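Local coordinates for protein erythropoietin (Homo sapiens, PDB 1EER) that acts as a hormone that binds and dimerises its receptor, activating JAK2 signalling and so controlling red blood cell proliferation and differentiation, at residues D136-R139 against K140-R143. The protein carries 5 engineered substitutions. Numbering follows the deposited sequence.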
loop_
_atom_site.group_PDB
_atom_site.type_symbol
_atom_site.label_atom_id
_atom_site.label_comp_id
_atom_site.label_asym_id
_atom_site.label_seq_id
_atom_site.Cartn_x
_atom_site.Cartn_y
_atom_site.Cartn_z
ATOM N N ASP A 136 18.545 17.413 -2.577
ATOM C CA ASP A 136 19.771 17.449 -1.799
ATOM C C ASP A 136 19.511 16.993 -0.367
ATOM O O ASP A 136 20.318 17.234 0.526
ATOM C CB ASP A 136 20.402 18.852 -1.821
ATOM C CG ASP A 136 19.441 19.945 -1.388
ATOM O OD1 ASP A 136 18.968 19.912 -0.234
ATOM O OD2 ASP A 136 19.165 20.848 -2.206
ATOM N N THR A 137 18.368 16.348 -0.154
ATOM C CA THR A 137 18.001 15.813 1.154
ATOM C C THR A 137 17.334 14.466 0.912
ATOM O O THR A 137 16.821 14.202 -0.183
ATOM C CB THR A 137 16.996 16.717 1.927
ATOM O OG1 THR A 137 15.872 17.027 1.092
ATOM C CG2 THR A 137 17.661 17.999 2.373
ATOM N N PHE A 138 17.338 13.610 1.928
ATOM C CA PHE A 138 16.719 12.303 1.794
ATOM C C PHE A 138 15.216 12.478 1.815
ATOM O O PHE A 138 14.470 11.646 1.295
ATOM C CB PHE A 138 17.169 11.390 2.934
ATOM C CG PHE A 138 18.442 10.662 2.641
ATOM C CD1 PHE A 138 18.427 9.489 1.892
ATOM C CD2 PHE A 138 19.664 11.179 3.064
ATOM C CE1 PHE A 138 19.615 8.842 1.561
ATOM C CE2 PHE A 138 20.855 10.539 2.739
ATOM C CZ PHE A 138 20.831 9.369 1.985
ATOM N N ARG A 139 14.787 13.581 2.421
ATOM C CA ARG A 139 13.374 13.920 2.529
ATOM C C ARG A 139 12.767 14.101 1.146
ATOM O O ARG A 139 11.730 13.511 0.845
ATOM C CB ARG A 139 13.188 15.208 3.346
ATOM C CG ARG A 139 11.724 15.556 3.606
ATOM C CD ARG A 139 11.562 16.947 4.180
ATOM N NE ARG A 139 12.741 17.768 3.939
ATOM C CZ ARG A 139 13.386 18.443 4.885
ATOM N NH1 ARG A 139 12.962 18.396 6.148
ATOM N NH2 ARG A 139 14.459 19.159 4.570
ATOM N N LYS A 140 13.407 14.907 0.298
ATOM C CA LYS A 140 12.876 15.113 -1.038
ATOM C C LYS A 140 13.009 13.840 -1.854
ATOM O O LYS A 140 12.139 13.522 -2.654
ATOM C CB LYS A 140 13.584 16.261 -1.757
ATOM C CG LYS A 140 12.861 16.644 -3.044
ATOM C CD LYS A 140 13.392 17.908 -3.698
ATOM C CE LYS A 140 13.052 17.897 -5.180
ATOM N NZ LYS A 140 13.157 19.231 -5.822
ATOM N N LEU A 141 14.099 13.105 -1.644
ATOM C CA LEU A 141 14.328 11.852 -2.363
ATOM C C LEU A 141 13.181 10.881 -2.090
ATOM O O LEU A 141 12.601 10.313 -3.002
ATOM C CB LEU A 141 15.667 11.227 -1.919
ATOM C CG LEU A 141 16.184 9.933 -2.569
ATOM C CD1 LEU A 141 16.041 9.990 -4.083
ATOM C CD2 LEU A 141 17.641 9.731 -2.193
ATOM N N PHE A 142 12.853 10.701 -0.823
ATOM C CA PHE A 142 11.786 9.793 -0.456
ATOM C C PHE A 142 10.395 10.291 -0.823
ATOM O O PHE A 142 9.522 9.486 -1.145
ATOM C CB PHE A 142 11.877 9.475 1.032
ATOM C CG PHE A 142 12.893 8.419 1.350
ATOM C CD1 PHE A 142 12.805 7.158 0.765
ATOM C CD2 PHE A 142 13.956 8.689 2.199
ATOM C CE1 PHE A 142 13.772 6.174 1.023
ATOM C CE2 PHE A 142 14.932 7.709 2.467
ATOM C CZ PHE A 142 14.838 6.454 1.876
ATOM N N ARG A 143 10.180 11.604 -0.774
ATOM C CA ARG A 143 8.882 12.157 -1.141
ATOM C C ARG A 143 8.671 11.901 -2.633
ATOM O O ARG A 143 7.572 11.566 -3.076
ATOM C CB ARG A 143 8.836 13.660 -0.848
ATOM C CG ARG A 143 7.571 14.355 -1.357
ATOM C CD ARG A 143 7.529 15.827 -0.941
ATOM N NE ARG A 143 8.556 16.642 -1.595
ATOM C CZ ARG A 143 9.536 17.262 -0.946
ATOM N NH1 ARG A 143 9.622 17.159 0.371
ATOM N NH2 ARG A 143 10.424 17.998 -1.611
#
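Thr137 and Lys140 meet where the last helix of this four-helix-bundle cytokine, 138-161, emerges from the short strand 133-137, and they form an N-cap. Thr137 turns its hydroxyl toward the first turn, OG1 lying between the backbone N and the carbonyl carbon (chi1 51°), where it accepts a weak but fairly straight bond from Lys140 N at 3.3 Å. The carbonyl of the same threonine then takes Leu141 N, and the ordinary helical ladder continues from Phe138 O to Phe142 N and from Arg139 O to Arg143 N.

Side chains three and four residues apart run alongside each other. On the buried side Phe138 CD1 lies 4.0 Å from Phe142 CE2 and 4.2 Å from Leu141 CD2, both approaching its ring obliquely. The two phenylalanines carry this apolar ridge onto helix 91-111, where both touch Leu91.

The partly exposed side is read well along Arg143. Its CB rests 3.4 Å from Arg139 O, the very oxygen that its own backbone N binds. CG and CD continue in an extended run, until a bend at chi3 (68°) swings the guanidinium back over the preceding turn. There Lys140 CA sits 3.7 Å above one face, displaced toward the rim. NH2 leaves this turn to form a salt bridge with an acidic side chain of another protein's chain. Lys140 NZ likewise pairs with an acidic side chain there, besides a weak hydrogen bond to Thr134 O, so the start of the helix presents two basic side chains to that chain, consistent with a receptor-binding surface. Arg139 points the same way, its guanidinium plane 16° from that of Arg143 but too distant to stack; the other terminal nitrogen, Arg143 NH1, comes 4.2 Å from the methylene carbon Arg139 CG.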